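Leucyl aminopeptidase (Trypanosoma brucei brucei, PDB 5NTD) probably removes leucine and other amino acids from the N-terminus of peptides, as a hexameric M17 metallo-aminopeptidase with two manganese ions in its active site. Local coordinates at residues L220-F225 and G290-C295; A342-G347 and D371-I376. All coordinates share one frame; numbering follows the deposited sequence.

Contact 1 (L220-F225 and G290-C295); sequences LTTATF and GIVYDC. With MN (manganese (II) ion), chain B; MN (manganese (II) ion), chain C; BES (2-(3-amino-2-hydroxy-4-phenyl-butyrylamino)-4-methyl-pentanoic acid), chain D.
Val292 points its side chain at the start of helix 222-236, and every close contact across the two segments involves it. CB sits 3.6 Å from Leu220 O. CG1 lies over the backbone, 3.7 Å from Thr221 C. Its position anti to the Val292 carbonyl carbon (chi1 -69°) places it there. CG2 then meets a methyl group, Thr222 CG2, at 4.0 Å. The two side chains cross at about a right angle. The hydroxyl OG1 of Thr222 is instead hydrogen-bonded to Ala266 O.

The other side is looser. One water lies between the two segments, 3.3 Å from Leu220 O and 3.0 Å from Val292 O. It can donate to either carbonyl, but other acceptors compete for its protons. The Phe225 ring stands off on this side, nearest to Val292 CG1 and flanking Gly290 only loosely.

The helix start that receives Val292 is held by its own bonds. Thr224 N donates to Thr221 OG1 (2.9 Å, 169°), and Thr221 N donates back to Thr224 OG1 (2.8 Å, 164°). This is a capping box with Thr221 as N-cap.

At Val292 the chain turns a corner between strands 283-291 and 293-294. Two residues later, far from the helix, Asp294 OD2 bridges both manganese ions at 2.0 Å each. Lys289 and Asp312 also bind metal here. The arrangement joins a capped helix to a strand corner that leads into the two-metal site of M17 leucyl aminopeptidases, occupied here by bestatin.

Contact 2 (A342-G347 and D371-I376); sequences AENAIG and DAEGRI. With MN (manganese (II) ion), chain C; MN (manganese (II) ion), chain B; BES (2-(3-amino-2-hydroxy-4-phenyl-butyrylamino)-4-methyl-pentanoic acid), chain D; BCT (bicarbonate ion), chain E.
Asn344, at the end of strand 334-344, turns its side chain toward Asp371 and Glu373. Its CG stands anti to the backbone N (chi1 -164°), which carries the amide across to them.

Asp371 comes first. Asn344 ND2 is 4.2 Å from Asp371 CA, so this is a loose approach. The residue grips one manganese twice, through its backbone O at 2.0 Å and through OD1. The other carboxylate oxygen, OD2, forms a salt bridge with Lys301.

Ala372 lies against the bicarbonate, and its carbonyl accepts a hydrogen bond from Asn462.

Glu373 makes the main contact with the strand. Asn344 ND2 lies 3.6 Å from Glu373 CB. The side chains cross obliquely, with amide and carboxylate planes 34° apart. The Glu373 chain bends at chi2, and its carboxylate spans the two manganese ions. OE2 binds the manganese held by Asp371, and OE1 binds the other, each at 2.0 Å. Bestatin O2 bridges the same pair of metals. Asn344 ND2 donates to Asp294 OD1 and to Thr370 O, next to Asp371, and so acts as a second-shell residue that helps position the metal ligands.

Gly374 N donates to bicarbonate O1 (2.8 Å). Arg375 grips the same anion from its backbone N and its side chain. NE points almost straight at O2 (2.6 Å, 173°), and NH2 reaches O3. The anion's carbon lies in the guanidinium plane, at its edge.

A carboxylate-bridged metal pair beside an arginine-bound bicarbonate, as seen here, is typical of M17 leucyl aminopeptidase active sites.

Overall arrangement
Contact 1 closes before contact 2 opens along the chain, and their centres lie 11 Å apart in the catalytic domain. They share one mixed sheet, in which strand 334-344 runs parallel to strands 283-291 and 293-294. A probable backbone hydrogen bond from Asn344 N to Tyr293 O (2.9 Å) joins them directly. The start of helix 222-236 packs on this sheet, and Glu373, just before Gly374, touches Ile291 of it. Asp294 of contact 1 and Asp371 and Glu373 of contact 2 meet at the same two manganese ions and bestatin, so metal ligands far apart in sequence are brought together. Both contacts also touch the second subunit of the six-chain assembly.

Contact 1 (L220-F225 and G290-C295)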
loop_
_atom_site.group_PDB
_atom_site.type_symbol
_atom_site.label_atom_id
_atom_site.label_comp_id
_atom_site.label_asym_id
_atom_site.label_seq_id
_atom_site.Cartn_x
_atom_site.Cartn_y
_atom_site.Cartn_z
ATOM N N LEU G 220 -27.383 -18.957 0.945
ATOM C CA LEU G 220 -28.196 -17.934 1.590
ATOM C C LEU G 220 -28.130 -16.652 0.812
ATOM O O LEU G 220 -27.235 -15.812 0.983
ATOM C CB LEU G 220 -27.818 -17.715 3.051
ATOM C CG LEU G 220 -28.885 -16.799 3.699
ATOM C CD1 LEU G 220 -30.171 -17.546 4.043
ATOM C CD2 LEU G 220 -28.340 -16.161 4.931
ATOM N N THR G 221 -29.156 -16.476 0.017
ATOM C CA THR G 221 -29.330 -15.304 -0.847
ATOM C C THR G 221 -30.459 -14.432 -0.331
ATOM O O THR G 221 -31.136 -14.783 0.633
ATOM C CB THR G 221 -29.669 -15.730 -2.265
ATOM O OG1 THR G 221 -31.001 -16.242 -2.297
ATOM C CG2 THR G 221 -28.730 -16.786 -2.756
ATOM N N THR G 222 -30.663 -13.285 -0.958
ATOM C CA THR G 222 -31.765 -12.430 -0.570
ATOM C C THR G 222 -33.093 -13.192 -0.734
ATOM O O THR G 222 -33.990 -13.082 0.090
ATOM C CB THR G 222 -31.871 -11.141 -1.384
ATOM O OG1 THR G 222 -32.006 -11.447 -2.769
ATOM C CG2 THR G 222 -30.651 -10.251 -1.163
ATOM N N ALA G 223 -33.162 -14.034 -1.763
ATOM C CA ALA G 223 -34.360 -14.826 -2.067
ATOM C C ALA G 223 -34.534 -15.982 -1.101
ATOM O O ALA G 223 -35.672 -16.207 -0.601
ATOM C CB ALA G 223 -34.343 -15.358 -3.485
ATOM N N THR G 224 -33.465 -16.731 -0.820
ATOM C CA THR G 224 -33.636 -17.883 0.086
ATOM C C THR G 224 -33.905 -17.446 1.532
ATOM O O THR G 224 -34.658 -18.095 2.262
ATOM C CB THR G 224 -32.521 -18.904 0.041
ATOM O OG1 THR G 224 -31.291 -18.291 0.404
ATOM C CG2 THR G 224 -32.439 -19.498 -1.323
ATOM N N PHE G 225 -33.305 -16.338 1.938
ATOM C CA PHE G 225 -33.552 -15.799 3.292
ATOM C C PHE G 225 -35.051 -15.433 3.386
ATOM O O PHE G 225 -35.731 -15.746 4.357
ATOM C CB PHE G 225 -32.690 -14.587 3.561
ATOM C CG PHE G 225 -32.453 -14.278 5.027
ATOM C CD1 PHE G 225 -33.306 -14.687 6.033
ATOM C CD2 PHE G 225 -31.351 -13.494 5.377
ATOM C CE1 PHE G 225 -33.059 -14.358 7.351
ATOM C CE2 PHE G 225 -31.094 -13.158 6.711
ATOM C CZ PHE G 225 -31.958 -13.578 7.696
ATOM N N GLY G 290 -29.325 -7.111 6.638
ATOM C CA GLY G 290 -29.301 -8.411 5.974
ATOM C C GLY G 290 -28.508 -8.419 4.694
ATOM O O GLY G 290 -29.009 -8.753 3.620
ATOM N N ILE G 291 -27.259 -8.010 4.797
ATOM C CA ILE G 291 -26.379 -7.971 3.609
ATOM C C ILE G 291 -25.815 -9.368 3.458
ATOM O O ILE G 291 -24.865 -9.756 4.138
ATOM C CB ILE G 291 -25.284 -6.897 3.697
ATOM C CG1 ILE G 291 -25.936 -5.509 3.792
ATOM C CG2 ILE G 291 -24.352 -6.954 2.496
ATOM C CD1 ILE G 291 -26.826 -5.103 2.621
ATOM N N VAL G 292 -26.419 -10.118 2.560
ATOM C CA VAL G 292 -26.064 -11.548 2.338
ATOM C C VAL G 292 -24.612 -11.727 1.922
ATOM O O VAL G 292 -23.996 -12.744 2.210
ATOM C CB VAL G 292 -26.987 -12.229 1.320
ATOM C CG1 VAL G 292 -28.367 -12.358 1.934
ATOM C CG2 VAL G 292 -27.060 -11.457 0.016
ATOM N N TYR G 293 -24.113 -10.735 1.195
ATOM C CA TYR G 293 -22.688 -10.605 0.910
ATOM C C TYR G 293 -22.318 -9.158 0.609
ATOM O O TYR G 293 -23.040 -8.454 -0.072
ATOM C CB TYR G 293 -22.301 -11.467 -0.245
ATOM C CG TYR G 293 -20.808 -11.685 -0.413
ATOM C CD1 TYR G 293 -20.069 -12.389 0.544
ATOM C CD2 TYR G 293 -20.136 -11.177 -1.518
ATOM C CE1 TYR G 293 -18.727 -12.607 0.381
ATOM C CE2 TYR G 293 -18.782 -11.386 -1.695
ATOM C CZ TYR G 293 -18.077 -12.102 -0.753
ATOM O OH TYR G 293 -16.728 -12.324 -0.916
ATOM N N ASP G 294 -21.220 -8.722 1.218
ATOM C CA ASP G 294 -20.726 -7.320 1.143
ATOM C C ASP G 294 -19.397 -7.407 0.387
ATOM O O ASP G 294 -18.341 -7.545 0.991
ATOM C CB ASP G 294 -20.520 -6.687 2.561
ATOM C CG ASP G 294 -20.288 -5.145 2.533
ATOM O OD1 ASP G 294 -20.291 -4.639 1.395
ATOM O OD2 ASP G 294 -20.187 -4.438 3.649
ATOM N N CYS G 295 -19.441 -7.274 -0.933
ATOM C CA CYS G 295 -18.180 -7.147 -1.711
ATOM C C CYS G 295 -17.568 -5.728 -1.632
ATOM O O CYS G 295 -16.465 -5.513 -2.073
ATOM C CB CYS G 295 -18.367 -7.577 -3.171
ATOM S SG CYS G 295 -18.949 -6.308 -4.327
HETATM MN MN MN B . -21.403 -4.471 5.257
HETATM MN MN MN C . -19.610 -2.541 3.458
HETATM N N2 BES D . -20.053 -5.031 6.655
HETATM C C1 BES D . -18.944 -4.099 6.847
HETATM C C6 BES D . -18.468 -4.004 8.318
HETATM C C7 BES D . -17.522 -5.062 8.815
HETATM C C8 BES D . -17.997 -6.276 9.289
HETATM C C12 BES D . -16.154 -4.822 8.863
HETATM C C9 BES D . -17.120 -7.250 9.760
HETATM C C11 BES D . -15.268 -5.803 9.334
HETATM C C10 BES D . -15.747 -7.022 9.776
HETATM C C2 BES D . -19.427 -2.734 6.311
HETATM O O2 BES D . -20.410 -2.827 5.233
HETATM C C3 BES D . -18.234 -2.010 5.761
HETATM O O3 BES D . -18.001 -2.260 4.554
HETATM N N1 BES D . -17.649 -1.177 6.636
HETATM C C4 BES D . -16.501 -0.362 6.373
HETATM C C13 BES D . -16.893 1.027 5.880
HETATM C C14 BES D . -15.761 1.816 5.223
HETATM C C15 BES D . -14.898 1.081 4.206
HETATM C C16 BES D . -16.337 3.009 4.500
HETATM C C5 BES D . -15.687 -0.172 7.608
HETATM O O1 BES D . -14.463 -0.216 7.491
HETATM O O4 BES D . -16.244 0.032 8.690
HETATM O O HOH W 1 -25.255 -15.164 3.487
#

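Contact 2 (A342-G347 and D371-I376)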
loop_
_atom_site.group_PDB
_atom_site.type_symbol
_atom_site.label_atom_id
_atom_site.label_comp_id
_atom_site.label_asym_id
_atom_site.label_seq_id
_atom_site.Cartn_x
_atom_site.Cartn_y
_atom_site.Cartn_z
ATOM N N ALA G 342 -30.211 -7.475 1.031
ATOM C CA ALA G 342 -29.557 -7.058 -0.222
ATOM C C ALA G 342 -28.194 -7.720 -0.303
ATOM O O ALA G 342 -27.588 -8.045 0.704
ATOM C CB ALA G 342 -29.393 -5.549 -0.293
ATOM N N GLU G 343 -27.739 -7.948 -1.516
ATOM C CA GLU G 343 -26.316 -8.211 -1.755
ATOM C C GLU G 343 -25.699 -6.916 -2.279
ATOM O O GLU G 343 -26.244 -6.302 -3.193
ATOM C CB GLU G 343 -26.060 -9.331 -2.743
ATOM C CG GLU G 343 -24.557 -9.521 -2.989
ATOM C CD GLU G 343 -24.203 -10.781 -3.740
ATOM O OE1 GLU G 343 -25.058 -11.350 -4.472
ATOM O OE2 GLU G 343 -23.008 -11.161 -3.701
ATOM N N ASN G 344 -24.587 -6.525 -1.657
ATOM C CA ASN G 344 -23.793 -5.361 -2.110
ATOM C C ASN G 344 -22.813 -5.845 -3.153
ATOM O O ASN G 344 -21.745 -6.346 -2.871
ATOM C CB ASN G 344 -23.070 -4.687 -0.979
ATOM C CG ASN G 344 -22.569 -3.297 -1.342
ATOM O OD1 ASN G 344 -23.024 -2.684 -2.302
ATOM N ND2 ASN G 344 -21.636 -2.777 -0.542
ATOM N N ALA G 345 -23.261 -5.751 -4.383
ATOM C CA ALA G 345 -22.605 -6.392 -5.525
ATOM C C ALA G 345 -21.896 -5.355 -6.373
ATOM O O ALA G 345 -22.102 -4.156 -6.252
ATOM C CB ALA G 345 -23.621 -7.167 -6.380
ATOM N N ILE G 346 -21.103 -5.867 -7.281
ATOM C CA ILE G 346 -20.350 -4.997 -8.203
ATOM C C ILE G 346 -20.712 -5.389 -9.634
ATOM O O ILE G 346 -20.733 -6.557 -10.005
ATOM C CB ILE G 346 -18.798 -4.998 -7.946
ATOM C CG1 ILE G 346 -18.141 -3.923 -8.818
ATOM C CG2 ILE G 346 -18.200 -6.352 -8.194
ATOM C CD1 ILE G 346 -16.731 -3.587 -8.421
ATOM N N GLY G 347 -21.003 -4.374 -10.398
ATOM C CA GLY G 347 -21.417 -4.556 -11.796
ATOM C C GLY G 347 -21.947 -3.294 -12.400
ATOM O O GLY G 347 -21.860 -2.222 -11.800
ATOM N N ASP G 371 -19.189 1.083 0.124
ATOM C CA ASP G 371 -18.916 0.024 1.130
ATOM C C ASP G 371 -19.450 0.352 2.523
ATOM O O ASP G 371 -19.471 -0.534 3.436
ATOM C CB ASP G 371 -17.438 -0.319 1.213
ATOM C CG ASP G 371 -17.189 -1.644 1.861
ATOM O OD1 ASP G 371 -18.163 -2.450 2.152
ATOM O OD2 ASP G 371 -16.010 -1.859 2.171
ATOM N N ALA G 372 -19.936 1.582 2.644
ATOM C CA ALA G 372 -20.795 2.003 3.780
ATOM C C ALA G 372 -22.293 1.857 3.424
ATOM O O ALA G 372 -23.070 2.818 3.440
ATOM C CB ALA G 372 -20.475 3.418 4.222
ATOM N N GLU G 373 -22.635 0.632 3.091
ATOM C CA GLU G 373 -23.969 0.264 2.567
ATOM C C GLU G 373 -24.987 -0.004 3.670
ATOM O O GLU G 373 -26.174 0.194 3.502
ATOM C CB GLU G 373 -23.859 -0.956 1.660
ATOM C CG GLU G 373 -23.820 -2.359 2.316
ATOM C CD GLU G 373 -22.581 -2.721 3.124
ATOM O OE1 GLU G 373 -22.680 -3.629 4.031
ATOM O OE2 GLU G 373 -21.457 -2.142 2.852
ATOM N N GLY G 374 -24.488 -0.483 4.784
ATOM C CA GLY G 374 -25.321 -0.993 5.852
ATOM C C GLY G 374 -26.174 0.091 6.433
ATOM O O GLY G 374 -27.370 -0.074 6.634
ATOM N N ARG G 375 -25.557 1.221 6.692
ATOM C CA ARG G 375 -26.262 2.316 7.303
ATOM C C ARG G 375 -27.368 2.834 6.394
ATOM O O ARG G 375 -28.398 3.329 6.851
ATOM C CB ARG G 375 -25.289 3.429 7.703
ATOM C CG ARG G 375 -24.718 4.192 6.535
ATOM C CD ARG G 375 -23.520 5.009 6.979
ATOM N NE ARG G 375 -22.393 4.138 7.338
ATOM C CZ ARG G 375 -21.289 4.559 7.934
ATOM N NH1 ARG G 375 -21.152 5.841 8.255
ATOM N NH2 ARG G 375 -20.357 3.713 8.244
ATOM N N ILE G 376 -27.132 2.732 5.092
ATOM C CA ILE G 376 -28.129 3.188 4.087
ATOM C C ILE G 376 -29.366 2.287 4.113
ATOM O O ILE G 376 -30.501 2.706 4.160
ATOM C CB ILE G 376 -27.521 3.195 2.675
ATOM C CG1 ILE G 376 -26.473 4.324 2.583
ATOM C CG2 ILE G 376 -28.601 3.371 1.630
ATOM C CD1 ILE G 376 -25.680 4.334 1.309
HETATM MN MN MN C . -19.610 -2.541 3.458
HETATM MN MN MN B . -21.403 -4.471 5.257
HETATM N N2 BES D . -20.053 -5.031 6.655
HETATM C C1 BES D . -18.944 -4.099 6.847
HETATM C C6 BES D . -18.468 -4.004 8.318
HETATM C C7 BES D . -17.522 -5.062 8.815
HETATM C C8 BES D . -17.997 -6.276 9.289
HETATM C C12 BES D . -16.154 -4.822 8.863
HETATM C C9 BES D . -17.120 -7.250 9.760
HETATM C C11 BES D . -15.268 -5.803 9.334
HETATM C C10 BES D . -15.747 -7.022 9.776
HETATM C C2 BES D . -19.427 -2.734 6.311
HETATM O O2 BES D . -20.410 -2.827 5.233
HETATM C C3 BES D . -18.234 -2.010 5.761
HETATM O O3 BES D . -18.001 -2.260 4.554
HETATM N N1 BES D . -17.649 -1.177 6.636
HETATM C C4 BES D . -16.501 -0.362 6.373
HETATM C C13 BES D . -16.893 1.027 5.880
HETATM C C14 BES D . -15.761 1.816 5.223
HETATM C C15 BES D . -14.898 1.081 4.206
HETATM C C16 BES D . -16.337 3.009 4.500
HETATM C C5 BES D . -15.687 -0.172 7.608
HETATM O O1 BES D . -14.463 -0.216 7.491
HETATM O O4 BES D . -16.244 0.032 8.690
HETATM C C BCT E . -21.714 0.591 6.779
HETATM O O1 BCT E . -22.071 -0.544 6.139
HETATM O O2 BCT E . -22.464 1.559 6.921
HETATM O O3 BCT E . -20.547 0.710 7.224
#